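Local coordinates for 52 protein (Murid herpesvirus 4, PDB 2OA5) that is an abundant tegument protein of murine gammaherpesvirus 68, probably serving as a structural component of the layer between capsid and envelope, at residues B[8-11]-B[12-16]; B[24-27]-B[28-32]; B[52-55]-B[56-60]. All coordinates share one frame; numbering follows the deposited sequence.

In the fold
Contacts 1 and 2 lie in series on helix 8-33, near its start and its end, with centres about 24 Å apart. Contact 3 belongs to the next helix, 46-76; its centre is about 30 Å from that of contact 1 and about 27 Å from that of contact 2. None of the three touches another: even contacts 1 and 2 keep their nearest atoms about 8 Å apart. The first two meet the second subunit and each adjoins a bound PE5 chain, whereas contact 3, its centre about 7 Å from that of the protein chain, packs against the third subunit. Helix 46-76 of the second subunit in turn reaches contact 1 through Ser51 and Arg58.

Contact 1: B[8-11]-B[12-16]; sequences KTYE and EMVKE. With PE5 (3,6,9,12,15,18,21,24-octaoxahexacosan-1-ol), chain C.
Glu12 N, Val14 N and Lys15 N bond back to Lys8 O, Tyr10 O and Glu11 O in the regular i to i+4 pattern at the start of helix 8-33, each with an N-H...O angle of 158°, while Met13 N reaches Thr9 O over a longer 3.3 Å. On one flank, Lys8 and Glu12 are joined across a single turn by a salt bridge, with NZ of Lys8 3.5 Å from OE2 of Glu12. The lysine runs extended as far as CE and then bends (chi4 57°), which brings its ammonium group to the carboxylate. The stem of Glu12 is pressed against the helix backbone, its CG only 3.0 Å from Lys8 O. Its other carboxylate oxygen, OE1, is hydrogen-bonded to Ser51 of the second subunit.

Tyr10 organises a second, apolar flank. Val14 CG2 comes to 3.6 Å from Tyr10 CE1, and on the same side of the ring plane Met13 CE, of a selenomethionine, lies 4.1 Å from Tyr10 CD2; both approach obliquely. Val14 CG2 is also tight against the backbone, 2.9 Å from Tyr10 O. The second subunit continues this surface, its Val14 packing on Met13 and its Asp7 on Tyr10.

A bound PE5 chain passes across the helix, its C4 lying 3.6 Å from Met13 CG, and its carbons also line the aliphatic part of Glu16. That glutamate turns its charged end to Arg19 in a salt bridge. The carboxylate of Glu12 thus divides its oxygens between an ammonium group one turn back and a hydroxyl of another chain, an arrangement that would probably favour its ionised form and that ties a local helix bridge to the subunit interface.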
loop_
_atom_site.group_PDB
_atom_site.type_symbol
_atom_site.label_atom_id
_atom_site.label_comp_id
_atom_site.label_asym_id
_atom_site.label_seq_id
_atom_site.Cartn_x
_atom_site.Cartn_y
_atom_site.Cartn_z
ATOM N N LYS B 8 10.566 11.515 20.599
ATOM C CA LYS B 8 9.752 12.409 21.402
ATOM C C LYS B 8 8.404 12.630 20.722
ATOM O O LYS B 8 7.377 12.753 21.382
ATOM C CB LYS B 8 10.468 13.747 21.579
ATOM C CG LYS B 8 9.611 14.790 22.268
ATOM C CD LYS B 8 10.298 16.143 22.348
ATOM C CE LYS B 8 9.319 17.221 22.801
ATOM N NZ LYS B 8 8.676 16.916 24.110
ATOM N N THR B 9 8.420 12.679 19.389
ATOM C CA THR B 9 7.204 12.881 18.613
ATOM C C THR B 9 6.252 11.703 18.782
ATOM O O THR B 9 5.046 11.883 18.929
ATOM C CB THR B 9 7.505 13.036 17.109
ATOM O OG1 THR B 9 8.499 14.047 16.922
ATOM C CG2 THR B 9 6.244 13.443 16.356
ATOM N N TYR B 10 6.800 10.493 18.755
ATOM C CA TYR B 10 5.991 9.289 18.910
ATOM C C TYR B 10 5.379 9.213 20.315
ATOM O O TYR B 10 4.219 8.828 20.482
ATOM C CB TYR B 10 6.854 8.057 18.633
ATOM C CG TYR B 10 6.096 6.753 18.644
ATOM C CD1 TYR B 10 5.935 6.021 19.820
ATOM C CD2 TYR B 10 5.526 6.252 17.474
ATOM C CE1 TYR B 10 5.221 4.820 19.825
ATOM C CE2 TYR B 10 4.812 5.059 17.471
ATOM C CZ TYR B 10 4.662 4.350 18.648
ATOM O OH TYR B 10 3.950 3.175 18.640
ATOM N N GLU B 11 6.163 9.580 21.321
ATOM C CA GLU B 11 5.684 9.565 22.700
ATOM C C GLU B 11 4.505 10.511 22.842
ATOM O O GLU B 11 3.511 10.178 23.483
ATOM C CB GLU B 11 6.795 9.995 23.661
ATOM C CG GLU B 11 7.848 8.933 23.918
ATOM C CD GLU B 11 8.958 9.429 24.825
ATOM O OE1 GLU B 11 8.653 10.174 25.783
ATOM O OE2 GLU B 11 10.133 9.065 24.588
ATOM N N GLU B 12 4.619 11.692 22.244
ATOM C CA GLU B 12 3.543 12.673 22.311
ATOM C C GLU B 12 2.253 12.106 21.730
ATOM O O GLU B 12 1.168 12.411 22.214
ATOM C CB GLU B 12 3.910 13.950 21.550
ATOM C CG GLU B 12 5.167 14.651 22.034
ATOM C CD GLU B 12 5.409 15.950 21.290
ATOM O OE1 GLU B 12 5.035 16.024 20.099
ATOM O OE2 GLU B 12 5.980 16.891 21.886
HETATM N N MSE B 13 2.365 11.286 20.685
HETATM C CA MSE B 13 1.173 10.700 20.075
HETATM C C MSE B 13 0.569 9.660 20.993
HETATM O O MSE B 13 -0.646 9.577 21.121
HETATM C CB MSE B 13 1.494 10.039 18.733
HETATM C CG MSE B 13 1.138 10.854 17.513
HETATM SE SE MSE B 13 1.186 9.743 15.922
HETATM C CE MSE B 13 3.011 9.084 15.952
ATOM N N VAL B 14 1.423 8.860 21.620
ATOM C CA VAL B 14 0.956 7.829 22.537
ATOM C C VAL B 14 0.100 8.499 23.613
ATOM O O VAL B 14 -0.952 7.994 23.994
ATOM C CB VAL B 14 2.146 7.091 23.194
ATOM C CG1 VAL B 14 1.650 5.883 23.974
ATOM C CG2 VAL B 14 3.142 6.664 22.121
ATOM N N LYS B 15 0.553 9.652 24.091
ATOM C CA LYS B 15 -0.195 10.380 25.100
ATOM C C LYS B 15 -1.449 10.963 24.471
ATOM O O LYS B 15 -2.538 10.869 25.032
ATOM C CB LYS B 15 0.640 11.519 25.687
ATOM C CG LYS B 15 1.778 11.095 26.591
ATOM C CD LYS B 15 2.475 12.334 27.106
ATOM C CE LYS B 15 3.856 12.017 27.631
ATOM N NZ LYS B 15 4.702 13.243 27.620
ATOM N N GLU B 16 -1.292 11.563 23.290
ATOM C CA GLU B 16 -2.419 12.177 22.602
ATOM C C GLU B 16 -3.534 11.188 22.331
ATOM O O GLU B 16 -4.711 11.550 22.420
ATOM C CB GLU B 16 -1.963 12.822 21.287
ATOM C CG GLU B 16 -3.001 13.760 20.652
ATOM C CD GLU B 16 -3.354 14.946 21.543
ATOM O OE1 GLU B 16 -2.806 15.039 22.662
ATOM O OE2 GLU B 16 -4.181 15.788 21.129
HETATM C C48 PE5 C . -6.019 13.993 9.957
HETATM C C50 PE5 C . -5.547 14.086 11.414
HETATM O O1 PE5 C . -4.119 14.161 11.496
HETATM C C1 PE5 C . -3.614 13.147 12.379
HETATM C C2 PE5 C . -2.965 13.785 13.590
HETATM O O2 PE5 C . -1.756 13.099 13.922
HETATM C C3 PE5 C . -0.943 13.927 14.751
HETATM C C4 PE5 C . -0.966 13.434 16.181
HETATM O O3 PE5 C . -1.423 14.478 17.047
HETATM C C5 PE5 C . -0.507 14.638 18.134
HETATM C C6 PE5 C . -0.743 15.969 18.828
HETATM O O4 PE5 C . 0.141 16.085 19.953
HETATM C C7 PE5 C . 0.020 17.374 20.568
HETATM C C8 PE5 C . 1.248 17.638 21.427
HETATM O O5 PE5 C . 1.364 19.031 21.760
HETATM C C9 PE5 C . 2.691 19.490 21.458
HETATM C C10 PE5 C . 3.454 19.838 22.728
HETATM O O6 PE5 C . 4.849 20.048 22.423
HETATM C C11 PE5 C . 5.500 20.746 23.501
HETATM C C12 PE5 C . 6.668 21.567 22.969
HETATM O O7 PE5 C . 6.477 22.953 23.294
HETATM C C13 PE5 C . 7.532 23.760 22.741
HETATM C C14 PE5 C . 7.856 23.330 21.320
HETATM O O8 PE5 C . 7.475 24.347 20.378
HETATM C C15 PE5 C . 7.807 23.919 19.048
HETATM C C16 PE5 C . 7.294 24.950 18.043
HETATM O O52 PE5 C . 8.003 24.816 16.812
#

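Contact 2: B[24-27]-B[28-32]. With PE5 (3,6,9,12,15,18,21,24-octaoxahexacosan-1-ol), chain D.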
loop_
_atom_site.group_PDB
_atom_site.type_symbol
_atom_site.label_atom_id
_atom_site.label_comp_id
_atom_site.label_asym_id
_atom_site.label_seq_id
_atom_site.Cartn_x
_atom_site.Cartn_y
_atom_site.Cartn_z
ATOM N N ASN B 24 -13.056 11.298 24.555
ATOM C CA ASN B 24 -14.087 10.691 23.730
ATOM C C ASN B 24 -14.982 9.749 24.535
ATOM O O ASN B 24 -16.145 9.555 24.183
ATOM C CB ASN B 24 -13.457 9.985 22.527
ATOM C CG ASN B 24 -12.963 10.972 21.472
ATOM O OD1 ASN B 24 -12.818 12.168 21.742
ATOM N ND2 ASN B 24 -12.693 10.475 20.272
ATOM N N LYS B 25 -14.448 9.176 25.610
ATOM C CA LYS B 25 -15.256 8.316 26.468
ATOM C C LYS B 25 -16.154 9.217 27.319
ATOM O O LYS B 25 -17.283 8.859 27.646
ATOM C CB LYS B 25 -14.384 7.457 27.388
ATOM C CG LYS B 25 -14.156 6.030 26.883
ATOM C CD LYS B 25 -13.856 5.066 28.034
ATOM C CE LYS B 25 -15.036 4.130 28.317
ATOM N NZ LYS B 25 -15.187 3.052 27.287
ATOM N N THR B 26 -15.640 10.390 27.673
ATOM C CA THR B 26 -16.400 11.344 28.469
ATOM C C THR B 26 -17.540 11.912 27.634
ATOM O O THR B 26 -18.662 12.043 28.117
ATOM C CB THR B 26 -15.507 12.500 28.955
ATOM O OG1 THR B 26 -14.631 12.027 29.985
ATOM C CG2 THR B 26 -16.355 13.647 29.488
ATOM N N LEU B 27 -17.238 12.238 26.380
ATOM C CA LEU B 27 -18.222 12.795 25.457
ATOM C C LEU B 27 -19.335 11.805 25.103
ATOM O O LEU B 27 -20.487 12.204 24.921
ATOM C CB LEU B 27 -17.523 13.293 24.186
ATOM C CG LEU B 27 -16.734 14.598 24.358
ATOM C CD1 LEU B 27 -15.412 14.508 23.629
ATOM C CD2 LEU B 27 -17.552 15.776 23.834
ATOM N N LYS B 28 -19.007 10.519 24.989
ATOM C CA LYS B 28 -20.042 9.540 24.681
ATOM C C LYS B 28 -20.972 9.485 25.881
ATOM O O LYS B 28 -22.183 9.353 25.741
ATOM C CB LYS B 28 -19.432 8.161 24.430
ATOM C CG LYS B 28 -18.963 7.970 22.996
ATOM C CD LYS B 28 -18.098 6.736 22.854
ATOM C CE LYS B 28 -17.583 6.613 21.434
ATOM N NZ LYS B 28 -16.607 5.504 21.293
ATOM N N GLN B 29 -20.373 9.604 27.060
ATOM C CA GLN B 29 -21.087 9.584 28.331
ATOM C C GLN B 29 -22.176 10.651 28.351
ATOM O O GLN B 29 -23.331 10.379 28.688
ATOM C CB GLN B 29 -20.089 9.838 29.455
ATOM C CG GLN B 29 -20.533 9.407 30.816
ATOM C CD GLN B 29 -19.383 8.764 31.578
ATOM O OE1 GLN B 29 -18.753 7.839 31.072
ATOM N NE2 GLN B 29 -19.127 9.261 32.774
ATOM N N LYS B 30 -21.790 11.874 27.988
ATOM C CA LYS B 30 -22.707 13.001 27.948
ATOM C C LYS B 30 -23.736 12.848 26.839
ATOM O O LYS B 30 -24.904 13.196 27.018
ATOM C CB LYS B 30 -21.931 14.298 27.739
ATOM C CG LYS B 30 -21.029 14.663 28.893
ATOM C CD LYS B 30 -20.312 15.963 28.616
ATOM C CE LYS B 30 -19.368 16.306 29.748
ATOM N NZ LYS B 30 -18.409 17.350 29.309
ATOM N N VAL B 31 -23.299 12.341 25.686
ATOM C CA VAL B 31 -24.203 12.135 24.558
ATOM C C VAL B 31 -25.311 11.159 24.956
ATOM O O VAL B 31 -26.450 11.293 24.517
ATOM C CB VAL B 31 -23.445 11.588 23.308
ATOM C CG1 VAL B 31 -24.394 10.799 22.415
ATOM C CG2 VAL B 31 -22.855 12.741 22.508
ATOM N N LYS B 32 -24.967 10.181 25.787
ATOM C CA LYS B 32 -25.930 9.189 26.253
ATOM C C LYS B 32 -26.795 9.779 27.353
ATOM O O LYS B 32 -28.020 9.642 27.324
ATOM C CB LYS B 32 -25.214 7.963 26.801
ATOM C CG LYS B 32 -24.692 7.026 25.751
ATOM C CD LYS B 32 -23.331 6.545 26.162
ATOM C CE LYS B 32 -23.128 5.099 25.815
ATOM N NZ LYS B 32 -21.773 4.700 26.240
HETATM C C48 PE5 D . -25.137 2.568 25.414
HETATM C C50 PE5 D . -24.490 1.459 24.588
HETATM O O1 PE5 D . -23.075 1.511 24.762
HETATM C C1 PE5 D . -22.519 2.466 23.862
HETATM C C2 PE5 D . -21.126 2.004 23.533
HETATM O O2 PE5 D . -20.308 2.264 24.660
HETATM C C3 PE5 D . -19.757 3.570 24.531
HETATM C C4 PE5 D . -18.754 3.799 25.639
HETATM O O3 PE5 D . -19.131 4.968 26.361
HETATM C C5 PE5 D . -18.772 4.818 27.732
HETATM C C6 PE5 D . -19.605 5.766 28.563
HETATM O O4 PE5 D . -20.159 5.057 29.673
HETATM C C7 PE5 D . -21.554 5.350 29.767
HETATM C C8 PE5 D . -21.843 6.067 31.070
HETATM O O5 PE5 D . -22.999 6.884 30.889
HETATM C C9 PE5 D . -24.159 6.173 31.333
HETATM C C10 PE5 D . -24.299 6.276 32.850
HETATM O O6 PE5 D . -25.270 7.271 33.198
HETATM C C11 PE5 D . -24.619 8.545 33.333
HETATM C C12 PE5 D . -25.542 9.525 34.041
HETATM O O7 PE5 D . -24.939 10.827 34.107
HETATM C C13 PE5 D . -23.831 10.799 35.019
HETATM C C14 PE5 D . -23.747 12.109 35.782
HETATM O O8 PE5 D . -23.446 13.193 34.891
HETATM C C15 PE5 D . -22.882 12.681 33.679
HETATM C C16 PE5 D . -22.869 13.785 32.624
HETATM O O52 PE5 D . -21.800 14.690 32.902
#
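The later part of helix 8-33 pairs with the second subunit in a manner consistent with a parallel two-stranded coiled coil, and Leu27 and Val31, joined by a bond from Val31 N to Leu27 O, lie one turn apart on it. Asn24 completes the inward-facing row: its side-chain amide hydrogen-bonds both Asn24 and Leu20 O of the second subunit, so its polar atoms are satisfied within the interface. Leu27 packs on Asn24 of that subunit, and Lys28 lies over its Leu27.

Within the helix, Lys28 N bonds Asn24 O at 3.1 Å. The lysine stem follows the same carbonyl, its CG 3.4 Å from Asn24 O, before the extended chain leads off. On the outer side, Thr26 and Lys30 lie alongside each other, pointing the same way, with Thr26 CG2 4.0 Å from Lys30 CE.

A PE5 chain curls about the remaining flank and is hydrogen-bonded to Ser33 OG. Gln29 holds CG anti to its backbone N (chi1 -160°) and then bends, laying its chain along the ligand, whose O5 is 3.5 Å from Gln29 CG. Beyond it, Gln29 OE1 abuts a methylene of the polyether, 3.4 Å from PE5 C6.

Contact 3: B[52-55]-B[56-60]; sequences IIVS and SSRAL
One face of the Arg58 guanidinium group is covered by Val54, whose CG1 methyl sits 3.4 Å above the plane and over its centre. The nearest atoms of the group are NE and CZ, each 3.5 Å from Val54 CG1. The two side chains stand side by side and point the same way. In Val54 the touching methyl is the branch opposite the backbone N (chi1 169°); in Arg58 the extended run from CG to NE carries the guanidinium under that methyl, face on. Lower down, the arginine stem leans on the backbone one turn earlier, with Arg58 CG 3.0 Å from Val54 O, the same carbonyl that accepts Arg58 N. The interaction is thus between a methyl and the broad surface of a charged group.

Two consecutive serines fold their hydroxyls back on the helix. Ser57 OG lies beside its own backbone N (chi1 -69°) and donates to Ile53 O at 2.9 Å, while Ser57 N reaches Ile53 O at 2.8 Å from the opposite face of the carbonyl plane. Two donors therefore grip one oxygen, and the buried hydroxyl is satisfied without leaving its helix. Ser56 OG turns likewise to Ile52 O, but the modelled separation of 2.4 Å is so short that its exact geometry is doubtful; Ser56 N makes the ordinary helical bond to the same oxygen.

These turns lie in helix 46-76. Met100, just beyond strand 93-99, touches Ser56 and Leu60 from within the chain. The third subunit adds Val72 and Arg73 of its own helix 46-76, packed on Ser57 and Val54, and Leu89 of its helix 82-90, packed on Ile52 and Ser56.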
loop_
_atom_site.group_PDB
_atom_site.type_symbol
_atom_site.label_atom_id
_atom_site.label_comp_id
_atom_site.label_asym_id
_atom_site.label_seq_id
_atom_site.Cartn_x
_atom_site.Cartn_y
_atom_site.Cartn_z
ATOM N N ILE B 52 -18.591 -4.256 11.554
ATOM C CA ILE B 52 -19.300 -3.681 10.414
ATOM C C ILE B 52 -18.306 -3.199 9.354
ATOM O O ILE B 52 -18.471 -3.459 8.164
ATOM C CB ILE B 52 -20.198 -2.471 10.858
ATOM C CG1 ILE B 52 -21.368 -2.965 11.722
ATOM C CG2 ILE B 52 -20.737 -1.738 9.640
ATOM C CD1 ILE B 52 -22.282 -1.841 12.260
ATOM N N ILE B 53 -17.271 -2.492 9.801
ATOM C CA ILE B 53 -16.259 -1.953 8.905
ATOM C C ILE B 53 -15.527 -3.054 8.133
ATOM O O ILE B 53 -15.374 -2.972 6.910
ATOM C CB ILE B 53 -15.258 -1.075 9.698
ATOM C CG1 ILE B 53 -15.881 0.313 9.908
ATOM C CG2 ILE B 53 -13.891 -1.010 8.974
ATOM C CD1 ILE B 53 -14.989 1.315 10.610
ATOM N N VAL B 54 -15.090 -4.089 8.845
ATOM C CA VAL B 54 -14.393 -5.191 8.192
ATOM C C VAL B 54 -15.310 -5.908 7.201
ATOM O O VAL B 54 -14.927 -6.176 6.061
ATOM C CB VAL B 54 -13.839 -6.194 9.228
ATOM C CG1 VAL B 54 -13.355 -7.470 8.537
ATOM C CG2 VAL B 54 -12.690 -5.554 9.978
ATOM N N SER B 55 -16.533 -6.194 7.634
ATOM C CA SER B 55 -17.503 -6.875 6.786
ATOM C C SER B 55 -17.802 -6.083 5.509
ATOM O O SER B 55 -17.924 -6.650 4.423
ATOM C CB SER B 55 -18.794 -7.113 7.579
ATOM O OG SER B 55 -19.802 -7.671 6.758
ATOM N N SER B 56 -17.906 -4.763 5.648
ATOM C CA SER B 56 -18.189 -3.882 4.519
ATOM C C SER B 56 -16.963 -3.755 3.613
ATOM O O SER B 56 -17.077 -3.691 2.387
ATOM C CB SER B 56 -18.581 -2.493 5.028
ATOM O OG SER B 56 -19.477 -2.573 6.125
ATOM N N SER B 57 -15.788 -3.697 4.228
ATOM C CA SER B 57 -14.559 -3.584 3.458
ATOM C C SER B 57 -14.369 -4.850 2.632
ATOM O O SER B 57 -13.967 -4.783 1.469
ATOM C CB SER B 57 -13.354 -3.358 4.385
ATOM O OG SER B 57 -13.416 -2.075 4.992
ATOM N N ARG B 58 -14.677 -6.003 3.225
ATOM C CA ARG B 58 -14.536 -7.266 2.504
ATOM C C ARG B 58 -15.505 -7.338 1.338
ATOM O O ARG B 58 -15.191 -7.912 0.294
ATOM C CB ARG B 58 -14.768 -8.444 3.440
ATOM C CG ARG B 58 -13.739 -8.482 4.524
ATOM C CD ARG B 58 -13.851 -9.687 5.409
ATOM N NE ARG B 58 -12.588 -9.839 6.117
ATOM C CZ ARG B 58 -12.417 -10.570 7.208
ATOM N NH1 ARG B 58 -13.442 -11.231 7.734
ATOM N NH2 ARG B 58 -11.219 -10.626 7.777
ATOM N N ALA B 59 -16.684 -6.752 1.513
ATOM C CA ALA B 59 -17.683 -6.760 0.450
ATOM C C ALA B 59 -17.216 -5.911 -0.726
ATOM O O ALA B 59 -17.375 -6.295 -1.881
ATOM C CB ALA B 59 -19.021 -6.245 0.979
ATOM N N LEU B 60 -16.642 -4.750 -0.434
ATOM C CA LEU B 60 -16.155 -3.878 -1.492
ATOM C C LEU B 60 -14.949 -4.541 -2.150
ATOM O O LEU B 60 -14.753 -4.424 -3.358
ATOM C CB LEU B 60 -15.768 -2.515 -0.919
ATOM C CG LEU B 60 -16.909 -1.667 -0.345
ATOM C CD1 LEU B 60 -16.344 -0.444 0.356
ATOM C CD2 LEU B 60 -17.856 -1.251 -1.465
#